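Local coordinates for naphthalene dioxygenase large subunit (Rhodococcus sp., PDB 2B1X), which forms the large subunit of a Rieske-type oxygenase, holding a [2Fe-2S] cluster in one domain and a mononuclear iron in its catalytic domain, at residues F175-D185 against E275-Q284; L262-E270 against V285-F293. All blocks are in the same frame, centred on the assembly; numbering follows the deposited sequence.

In the fold
Following the chain from the N terminus, helix 174-181 and its exit come first, then the loop 262-270, then helix 270-279, the turn, and helix 282-288 with its exit into strand 293-298. Interaction 1 closes a loop of 89 residues between 175-185 and 275-284; interaction 2 closes a short one of 14 residues, most of them helical. The two cross, because their segments alternate along the chain. Their centres lie about 12 Å apart, and they meet at helix 282-288: Phe-288 touches both Ile-179 and Arg-183, while Leu-268 also reaches Arg-183. Together they join three helices and a connecting loop of the catalytic domain, a cluster that also packs on its antiparallel sheet.

Interaction 1: F175-D185 against E275-Q284; sequences FYLDIVLDRSD and ELERRLTPEQ
The corner where helix 270-279 turns into helix 282-288 packs on helix 174-181 and its exit, and Gln-284 and Arg-279 make its two main polar grips. Gln-284 leaves its backbone with CG anti to the carbonyl carbon (chi1 -71°) and continues extended, which carries its amide to the other helix. There NE2 gives one bond to Phe-175 O at 2.8 Å, in the carbonyl plane on a lone pair, and another to the anti side of Asp-178 OD2 at 3.2 Å. Asp-178 OD1 turns instead to Tyr-151 and Lys-152. On the way, Gln-284 CG passes over one face of the Phe-175 ring, 3.8 Å from its centroid, a CH-pi contact. The amide oxygen OE1 accepts from Thr-281 N at 2.9 Å, so both ends of the amide are bonded; in return Thr-281 OG1 accepts from the backbone N of Gln-284. At the other end, Arg-279 bends at chi3 (61°) and grips Asp-182 side-on: NH2 meets OD1 at 2.8 Å and NE meets Asp-182 O at 3.2 Å, the latter from above the carbonyl plane. Its NH1 bridges to Asp-185 OD1 at 3.1 Å. Glu-275 OE1 takes Asp-185 N at 2.8 Å. Between these grips, Leu-280 CD2 lies against the backbone of Asp-178. The reciprocal Thr-281/Gln-284 bonds are those of a capping box starting helix 282-288.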
loop_
_atom_site.group_PDB
_atom_site.type_symbol
_atom_site.label_atom_id
_atom_site.label_comp_id
_atom_site.label_asym_id
_atom_site.label_seq_id
_atom_site.Cartn_x
_atom_site.Cartn_y
_atom_site.Cartn_z
ATOM N N PHE A 175 -14.305 -32.854 25.946
ATOM C CA PHE A 175 -14.795 -32.763 27.332
ATOM C C PHE A 175 -15.013 -31.312 27.796
ATOM O O PHE A 175 -16.001 -31.003 28.454
ATOM C CB PHE A 175 -13.797 -33.468 28.262
ATOM C CG PHE A 175 -14.160 -33.414 29.733
ATOM C CD1 PHE A 175 -13.799 -32.322 30.517
ATOM C CD2 PHE A 175 -14.820 -34.476 30.339
ATOM C CE1 PHE A 175 -14.128 -32.288 31.868
ATOM C CE2 PHE A 175 -15.136 -34.450 31.686
ATOM C CZ PHE A 175 -14.798 -33.352 32.454
ATOM N N TYR A 176 -14.100 -30.435 27.405
ATOM C CA TYR A 176 -14.112 -29.027 27.802
ATOM C C TYR A 176 -14.945 -28.184 26.853
ATOM O O TYR A 176 -15.635 -27.281 27.290
ATOM C CB TYR A 176 -12.670 -28.497 27.886
ATOM C CG TYR A 176 -11.869 -29.271 28.898
ATOM C CD1 TYR A 176 -10.976 -30.274 28.500
ATOM C CD2 TYR A 176 -12.038 -29.042 30.270
ATOM C CE1 TYR A 176 -10.249 -31.026 29.451
ATOM C CE2 TYR A 176 -11.329 -29.776 31.211
ATOM C CZ TYR A 176 -10.427 -30.762 30.810
ATOM O OH TYR A 176 -9.740 -31.515 31.778
ATOM N N LEU A 177 -14.873 -28.465 25.563
ATOM C CA LEU A 177 -15.739 -27.776 24.596
ATOM C C LEU A 177 -17.220 -27.936 24.971
ATOM O O LEU A 177 -18.002 -26.991 24.872
ATOM C CB LEU A 177 -15.507 -28.294 23.187
ATOM C CG LEU A 177 -14.142 -27.946 22.544
ATOM C CD1 LEU A 177 -14.065 -28.647 21.173
ATOM C CD2 LEU A 177 -13.901 -26.427 22.392
ATOM N N ASP A 178 -17.597 -29.123 25.421
ATOM C CA ASP A 178 -18.982 -29.362 25.872
ATOM C C ASP A 178 -19.438 -28.351 26.921
ATOM O O ASP A 178 -20.578 -27.888 26.914
ATOM C CB ASP A 178 -19.118 -30.753 26.507
ATOM C CG ASP A 178 -19.005 -31.876 25.500
ATOM O OD1 ASP A 178 -18.983 -31.597 24.263
ATOM O OD2 ASP A 178 -18.923 -33.075 25.885
ATOM N N ILE A 179 -18.540 -28.048 27.852
ATOM C CA ILE A 179 -18.826 -27.139 28.954
ATOM C C ILE A 179 -19.208 -25.740 28.455
ATOM O O ILE A 179 -19.989 -25.051 29.084
ATOM C CB ILE A 179 -17.618 -27.093 29.895
ATOM C CG1 ILE A 179 -17.548 -28.382 30.733
ATOM C CG2 ILE A 179 -17.678 -25.861 30.841
ATOM C CD1 ILE A 179 -16.280 -28.519 31.575
ATOM N N VAL A 180 -18.655 -25.355 27.313
ATOM C CA VAL A 180 -18.920 -24.060 26.701
ATOM C C VAL A 180 -20.037 -24.156 25.640
ATOM O O VAL A 180 -20.854 -23.259 25.528
ATOM C CB VAL A 180 -17.592 -23.487 26.116
ATOM C CG1 VAL A 180 -17.803 -22.626 24.907
ATOM C CG2 VAL A 180 -16.804 -22.736 27.212
ATOM N N LEU A 181 -20.103 -25.258 24.903
ATOM C CA LEU A 181 -21.001 -25.333 23.737
ATOM C C LEU A 181 -22.338 -26.035 23.967
ATOM O O LEU A 181 -23.296 -25.793 23.226
ATOM C CB LEU A 181 -20.308 -26.016 22.556
ATOM C CG LEU A 181 -18.940 -25.506 22.083
ATOM C CD1 LEU A 181 -18.409 -26.478 21.069
ATOM C CD2 LEU A 181 -18.999 -24.092 21.494
ATOM N N ASP A 182 -22.399 -26.918 24.963
ATOM C CA ASP A 182 -23.518 -27.844 25.068
ATOM C C ASP A 182 -24.370 -27.694 26.330
ATOM O O ASP A 182 -24.956 -28.669 26.802
ATOM C CB ASP A 182 -23.016 -29.290 24.967
ATOM C CG ASP A 182 -24.091 -30.243 24.474
ATOM O OD1 ASP A 182 -24.956 -29.825 23.675
ATOM O OD2 ASP A 182 -24.158 -31.423 24.858
ATOM N N ARG A 183 -24.446 -26.477 26.855
ATOM C CA ARG A 183 -25.183 -26.223 28.088
ATOM C C ARG A 183 -26.697 -26.262 27.935
ATOM O O ARG A 183 -27.371 -26.569 28.878
ATOM C CB ARG A 183 -24.766 -24.874 28.688
ATOM C CG ARG A 183 -23.302 -24.802 29.088
ATOM C CD ARG A 183 -22.917 -23.542 29.820
ATOM N NE ARG A 183 -22.890 -22.350 28.978
ATOM C CZ ARG A 183 -21.823 -21.575 28.801
ATOM N NH1 ARG A 183 -20.665 -21.881 29.369
ATOM N NH2 ARG A 183 -21.903 -20.502 28.020
ATOM N N SER A 184 -27.220 -25.918 26.763
ATOM C CA SER A 184 -28.652 -25.714 26.571
ATOM C C SER A 184 -29.230 -26.654 25.497
ATOM O O SER A 184 -28.503 -27.111 24.613
ATOM C CB SER A 184 -28.900 -24.253 26.167
ATOM O OG SER A 184 -28.475 -24.012 24.821
ATOM N N ASP A 185 -30.533 -26.924 25.602
ATOM C CA ASP A 185 -31.268 -27.790 24.675
ATOM C C ASP A 185 -31.357 -27.224 23.269
ATOM O O ASP A 185 -31.164 -27.957 22.285
ATOM C CB ASP A 185 -32.689 -28.023 25.191
ATOM C CG ASP A 185 -32.750 -28.996 26.364
ATOM O OD1 ASP A 185 -31.802 -29.792 26.581
ATOM O OD2 ASP A 185 -33.740 -29.032 27.150
ATOM N N GLU A 275 -30.849 -26.900 32.389
ATOM C CA GLU A 275 -30.540 -27.712 31.217
ATOM C C GLU A 275 -29.104 -28.261 31.322
ATOM O O GLU A 275 -28.875 -29.451 31.094
ATOM C CB GLU A 275 -30.808 -26.925 29.915
ATOM C CG GLU A 275 -32.298 -26.580 29.740
ATOM C CD GLU A 275 -32.620 -25.785 28.482
ATOM O OE1 GLU A 275 -31.697 -25.478 27.680
ATOM O OE2 GLU A 275 -33.822 -25.497 28.276
ATOM N N LEU A 276 -28.152 -27.418 31.722
ATOM C CA LEU A 276 -26.753 -27.840 31.773
ATOM C C LEU A 276 -26.500 -28.963 32.807
ATOM O O LEU A 276 -25.720 -29.887 32.578
ATOM C CB LEU A 276 -25.807 -26.632 31.955
ATOM C CG LEU A 276 -25.557 -26.012 33.328
ATOM C CD1 LEU A 276 -24.561 -26.827 34.153
ATOM C CD2 LEU A 276 -25.043 -24.575 33.166
ATOM N N GLU A 277 -27.195 -28.898 33.926
ATOM C CA GLU A 277 -27.161 -29.974 34.924
ATOM C C GLU A 277 -27.651 -31.326 34.396
ATOM O O GLU A 277 -27.309 -32.380 34.935
ATOM C CB GLU A 277 -27.970 -29.579 36.153
ATOM C CG GLU A 277 -27.331 -28.455 36.952
ATOM C CD GLU A 277 -28.111 -28.047 38.198
ATOM O OE1 GLU A 277 -29.373 -27.947 38.149
ATOM O OE2 GLU A 277 -27.445 -27.809 39.239
ATOM N N ARG A 278 -28.430 -31.282 33.322
ATOM C CA ARG A 278 -28.981 -32.475 32.716
ATOM C C ARG A 278 -28.207 -32.854 31.437
ATOM O O ARG A 278 -28.133 -34.038 31.093
ATOM C CB ARG A 278 -30.493 -32.250 32.528
ATOM C CG ARG A 278 -31.202 -32.870 31.350
ATOM C CD ARG A 278 -32.677 -32.472 31.303
ATOM N NE ARG A 278 -32.967 -31.505 30.236
ATOM C CZ ARG A 278 -33.696 -30.398 30.394
ATOM N NH1 ARG A 278 -34.210 -30.073 31.578
ATOM N NH2 ARG A 278 -33.917 -29.609 29.354
ATOM N N ARG A 279 -27.605 -31.873 30.761
ATOM C CA ARG A 279 -26.906 -32.136 29.501
ATOM C C ARG A 279 -25.452 -32.578 29.703
ATOM O O ARG A 279 -24.938 -33.387 28.933
ATOM C CB ARG A 279 -26.979 -30.927 28.572
ATOM C CG ARG A 279 -28.370 -30.575 28.093
ATOM C CD ARG A 279 -28.384 -29.544 26.987
ATOM N NE ARG A 279 -27.673 -29.999 25.800
ATOM C CZ ARG A 279 -28.235 -30.687 24.821
ATOM N NH1 ARG A 279 -29.520 -31.003 24.899
ATOM N NH2 ARG A 279 -27.520 -31.061 23.761
ATOM N N LEU A 280 -24.790 -32.053 30.731
ATOM C CA LEU A 280 -23.366 -32.330 30.952
ATOM C C LEU A 280 -23.220 -33.421 32.012
ATOM O O LEU A 280 -24.144 -33.634 32.797
ATOM C CB LEU A 280 -22.629 -31.068 31.407
ATOM C CG LEU A 280 -22.706 -29.827 30.514
ATOM C CD1 LEU A 280 -22.157 -28.619 31.272
ATOM C CD2 LEU A 280 -21.969 -30.043 29.191
ATOM N N THR A 281 -22.070 -34.107 32.028
ATOM C CA THR A 281 -21.792 -35.116 33.056
ATOM C C THR A 281 -21.517 -34.446 34.399
ATOM O O THR A 281 -21.064 -33.306 34.442
ATOM C CB THR A 281 -20.594 -36.052 32.699
ATOM O OG1 THR A 281 -19.355 -35.324 32.818
ATOM C CG2 THR A 281 -20.649 -36.525 31.226
ATOM N N PRO A 282 -21.775 -35.154 35.497
ATOM C CA PRO A 282 -21.487 -34.616 36.836
ATOM C C PRO A 282 -20.053 -34.056 36.963
ATOM O O PRO A 282 -19.831 -33.019 37.613
ATOM C CB PRO A 282 -21.718 -35.825 37.758
ATOM C CG PRO A 282 -22.709 -36.668 37.021
ATOM C CD PRO A 282 -22.353 -36.510 35.557
ATOM N N GLU A 283 -19.087 -34.704 36.318
ATOM C CA GLU A 283 -17.704 -34.213 36.329
ATOM C C GLU A 283 -17.579 -32.853 35.625
ATOM O O GLU A 283 -16.915 -31.954 36.145
ATOM C CB GLU A 283 -16.748 -35.237 35.707
ATOM C CG GLU A 283 -16.683 -36.557 36.470
ATOM C CD GLU A 283 -17.734 -37.577 36.028
ATOM O OE1 GLU A 283 -17.631 -38.752 36.473
ATOM O OE2 GLU A 283 -18.663 -37.227 35.249
ATOM N N GLN A 284 -18.243 -32.706 34.476
ATOM C CA GLN A 284 -18.248 -31.438 33.724
ATOM C C GLN A 284 -18.945 -30.367 34.553
ATOM O O GLN A 284 -18.442 -29.241 34.669
ATOM C CB GLN A 284 -18.921 -31.604 32.355
ATOM C CG GLN A 284 -18.098 -32.428 31.380
ATOM C CD GLN A 284 -18.833 -32.787 30.126
ATOM O OE1 GLN A 284 -20.002 -33.166 30.182
ATOM N NE2 GLN A 284 -18.158 -32.678 28.977
#

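Interaction 2: L262-E270 against V285-F293; sequences LPEFMGLPE and VEIFRPTAF
The loop leading into helix 270-279 docks against the end of helix 282-288, where the Phe-265 ring takes Arg-289 over one face and Phe-288 at its edge. Phe-265 N donates to Arg-289 O at 2.8 Å, nearly straight at 171°. Arg-289 CG, set anti to its own backbone nitrogen (chi1 -170°), sits over one face of the Phe-265 ring, a CH-pi contact. The bend at chi3 then brings the guanidinium round until Phe-265 CZ lies over its face, 3.5 Å from NH1, with ring and guanidinium planes 56° apart. Two acids meet the guanidinium edge: Glu-286 takes NE and NH2 side-on, NH2 to OE2 at 2.7 Å, and Glu-264 OE1 receives NH1 at 2.9 Å from above its carboxylate plane. Phe-288 CD2 comes 3.6 Å from Phe-265 CD2. Met-266 SD approaches Phe-288 obliquely, 3.7 Å from CE1, in a Met-aromatic contact, and Leu-268 CD1 reaches the edge of the same ring. A water accepts from Met-266 N at 2.9 Å and also lies within bonding distance of Arg-289 O and Thr-291 O. With NE and NH2 held by Glu-286 and NH1 by Glu-264, the guanidinium is fixed in rotation, and the two carboxylates probably balance its charge while one face rests on Phe-265 CZ.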
loop_
_atom_site.group_PDB
_atom_site.type_symbol
_atom_site.label_atom_id
_atom_site.label_comp_id
_atom_site.label_asym_id
_atom_site.label_seq_id
_atom_site.Cartn_x
_atom_site.Cartn_y
_atom_site.Cartn_z
ATOM N N LEU A 262 -19.463 -16.009 44.360
ATOM C CA LEU A 262 -20.057 -15.528 43.127
ATOM C C LEU A 262 -21.106 -16.546 42.749
ATOM O O LEU A 262 -20.942 -17.731 43.046
ATOM C CB LEU A 262 -19.010 -15.411 42.017
ATOM C CG LEU A 262 -17.983 -14.278 42.121
ATOM C CD1 LEU A 262 -17.042 -14.287 40.912
ATOM C CD2 LEU A 262 -18.673 -12.925 42.290
ATOM N N PRO A 263 -22.188 -16.096 42.124
ATOM C CA PRO A 263 -23.208 -17.011 41.610
ATOM C C PRO A 263 -22.592 -18.192 40.860
ATOM O O PRO A 263 -21.658 -18.019 40.065
ATOM C CB PRO A 263 -24.021 -16.118 40.665
ATOM C CG PRO A 263 -23.921 -14.754 41.283
ATOM C CD PRO A 263 -22.546 -14.682 41.895
ATOM N N GLU A 264 -23.110 -19.388 41.132
ATOM C CA GLU A 264 -22.642 -20.592 40.458
ATOM C C GLU A 264 -22.930 -20.547 38.961
ATOM O O GLU A 264 -23.850 -19.858 38.515
ATOM C CB GLU A 264 -23.282 -21.830 41.068
ATOM C CG GLU A 264 -22.873 -22.066 42.510
ATOM C CD GLU A 264 -23.541 -23.287 43.137
ATOM O OE1 GLU A 264 -24.549 -23.799 42.584
ATOM O OE2 GLU A 264 -23.044 -23.730 44.194
ATOM N N PHE A 265 -22.122 -21.282 38.200
ATOM C CA PHE A 265 -22.331 -21.420 36.774
ATOM C C PHE A 265 -22.302 -20.044 36.097
ATOM O O PHE A 265 -23.122 -19.746 35.230
ATOM C CB PHE A 265 -23.658 -22.157 36.509
ATOM C CG PHE A 265 -23.767 -23.499 37.200
ATOM C CD1 PHE A 265 -24.746 -23.716 38.176
ATOM C CD2 PHE A 265 -22.901 -24.540 36.879
ATOM C CE1 PHE A 265 -24.868 -24.954 38.806
ATOM C CE2 PHE A 265 -22.987 -25.768 37.513
ATOM C CZ PHE A 265 -23.989 -25.984 38.485
ATOM N N MET A 266 -21.366 -19.200 36.541
ATOM C CA MET A 266 -21.124 -17.882 35.932
ATOM C C MET A 266 -22.358 -16.999 36.022
ATOM O O MET A 266 -22.517 -16.048 35.248
ATOM C CB MET A 266 -20.702 -18.020 34.462
ATOM C CG MET A 266 -19.405 -18.742 34.261
ATOM S SD MET A 266 -18.868 -18.610 32.568
ATOM C CE MET A 266 -18.111 -16.924 32.630
ATOM N N GLY A 267 -23.254 -17.338 36.942
ATOM C CA GLY A 267 -24.525 -16.637 37.041
ATOM C C GLY A 267 -25.428 -16.749 35.818
ATOM O O GLY A 267 -26.261 -15.870 35.569
ATOM N N LEU A 268 -25.307 -17.835 35.069
ATOM C CA LEU A 268 -26.216 -18.071 33.948
ATOM C C LEU A 268 -27.670 -18.130 34.381
ATOM O O LEU A 268 -27.972 -18.476 35.550
ATOM C CB LEU A 268 -25.845 -19.347 33.210
ATOM C CG LEU A 268 -24.595 -19.241 32.344
ATOM C CD1 LEU A 268 -24.167 -20.633 31.960
ATOM C CD2 LEU A 268 -24.821 -18.338 31.112
ATOM N N PRO A 269 -28.591 -17.786 33.471
ATOM C CA PRO A 269 -30.011 -17.804 33.811
ATOM C C PRO A 269 -30.478 -19.196 34.255
ATOM O O PRO A 269 -29.924 -20.238 33.860
ATOM C CB PRO A 269 -30.694 -17.389 32.507
ATOM C CG PRO A 269 -29.629 -16.618 31.756
ATOM C CD PRO A 269 -28.365 -17.340 32.083
ATOM N N GLU A 270 -31.517 -19.190 35.074
ATOM C CA GLU A 270 -32.008 -20.387 35.757
ATOM C C GLU A 270 -32.398 -21.521 34.801
ATOM O O GLU A 270 -32.138 -22.695 35.093
ATOM C CB GLU A 270 -33.182 -20.014 36.657
ATOM C CG GLU A 270 -32.784 -19.091 37.800
ATOM C CD GLU A 270 -33.093 -17.606 37.546
ATOM O OE1 GLU A 270 -32.620 -17.015 36.508
ATOM O OE2 GLU A 270 -33.813 -17.029 38.425
ATOM N N VAL A 285 -20.081 -30.734 35.146
ATOM C CA VAL A 285 -20.889 -29.815 35.952
ATOM C C VAL A 285 -20.083 -29.213 37.114
ATOM O O VAL A 285 -20.123 -27.989 37.352
ATOM C CB VAL A 285 -22.173 -30.495 36.485
ATOM C CG1 VAL A 285 -22.892 -29.596 37.505
ATOM C CG2 VAL A 285 -23.129 -30.884 35.346
ATOM N N GLU A 286 -19.363 -30.074 37.851
ATOM C CA GLU A 286 -18.561 -29.607 38.975
ATOM C C GLU A 286 -17.329 -28.775 38.576
ATOM O O GLU A 286 -16.928 -27.873 39.309
ATOM C CB GLU A 286 -18.186 -30.771 39.920
ATOM C CG GLU A 286 -19.371 -31.373 40.682
ATOM C CD GLU A 286 -20.321 -30.324 41.258
ATOM O OE1 GLU A 286 -19.850 -29.414 41.992
ATOM O OE2 GLU A 286 -21.537 -30.408 40.970
ATOM N N ILE A 287 -16.727 -29.064 37.428
ATOM C CA ILE A 287 -15.668 -28.184 36.914
ATOM C C ILE A 287 -16.239 -26.807 36.551
ATOM O O ILE A 287 -15.620 -25.777 36.848
ATOM C CB ILE A 287 -14.907 -28.850 35.729
ATOM C CG1 ILE A 287 -13.985 -29.957 36.259
ATOM C CG2 ILE A 287 -14.177 -27.816 34.877
ATOM C CD1 ILE A 287 -13.444 -30.916 35.188
ATOM N N PHE A 288 -17.432 -26.779 35.943
ATOM C CA PHE A 288 -18.024 -25.497 35.530
ATOM C C PHE A 288 -18.564 -24.681 36.700
ATOM O O PHE A 288 -18.583 -23.448 36.652
ATOM C CB PHE A 288 -19.130 -25.700 34.491
ATOM C CG PHE A 288 -19.647 -24.415 33.884
ATOM C CD1 PHE A 288 -18.762 -23.470 33.344
ATOM C CD2 PHE A 288 -21.013 -24.167 33.813
ATOM C CE1 PHE A 288 -19.230 -22.279 32.752
ATOM C CE2 PHE A 288 -21.496 -22.980 33.222
ATOM C CZ PHE A 288 -20.597 -22.032 32.696
ATOM N N ARG A 289 -19.005 -25.362 37.756
ATOM C CA ARG A 289 -19.759 -24.700 38.820
ATOM C C ARG A 289 -19.146 -23.380 39.376
ATOM O O ARG A 289 -19.875 -22.383 39.542
ATOM C CB ARG A 289 -20.043 -25.669 39.958
ATOM C CG ARG A 289 -21.017 -25.135 40.988
ATOM C CD ARG A 289 -21.212 -26.055 42.205
ATOM N NE ARG A 289 -21.819 -27.330 41.813
ATOM C CZ ARG A 289 -23.128 -27.534 41.685
ATOM N NH1 ARG A 289 -23.984 -26.551 41.919
ATOM N NH2 ARG A 289 -23.579 -28.726 41.314
ATOM N N PRO A 290 -17.854 -23.383 39.708
ATOM C CA PRO A 290 -17.199 -22.191 40.255
ATOM C C PRO A 290 -16.432 -21.343 39.204
ATOM O O PRO A 290 -15.617 -20.521 39.570
ATOM C CB PRO A 290 -16.208 -22.798 41.245
ATOM C CG PRO A 290 -15.819 -24.107 40.625
ATOM C CD PRO A 290 -16.904 -24.512 39.642
ATOM N N THR A 291 -16.702 -21.528 37.919
ATOM C CA THR A 291 -15.949 -20.808 36.875
ATOM C C THR A 291 -16.265 -19.317 36.822
ATOM O O THR A 291 -17.429 -18.919 36.968
ATOM C CB THR A 291 -16.262 -21.441 35.519
ATOM O OG1 THR A 291 -15.645 -22.737 35.468
ATOM C CG2 THR A 291 -15.618 -20.651 34.350
ATOM N N ALA A 292 -15.216 -18.510 36.623
ATOM C CA ALA A 292 -15.334 -17.095 36.246
ATOM C C ALA A 292 -14.758 -16.804 34.837
ATOM O O ALA A 292 -15.292 -15.962 34.087
ATOM C CB ALA A 292 -14.624 -16.225 37.274
ATOM N N PHE A 293 -13.667 -17.480 34.488
ATOM C CA PHE A 293 -13.034 -17.326 33.172
ATOM C C PHE A 293 -12.617 -18.654 32.586
ATOM O O PHE A 293 -12.035 -19.505 33.286
ATOM C CB PHE A 293 -11.780 -16.465 33.238
ATOM C CG PHE A 293 -11.993 -15.157 33.911
ATOM C CD1 PHE A 293 -11.546 -14.961 35.213
ATOM C CD2 PHE A 293 -12.624 -14.110 33.244
ATOM C CE1 PHE A 293 -11.737 -13.751 35.850
ATOM C CE2 PHE A 293 -12.836 -12.898 33.891
ATOM C CZ PHE A 293 -12.399 -12.724 35.194
HETATM O O HOH W 1 -19.362 -19.832 38.564
#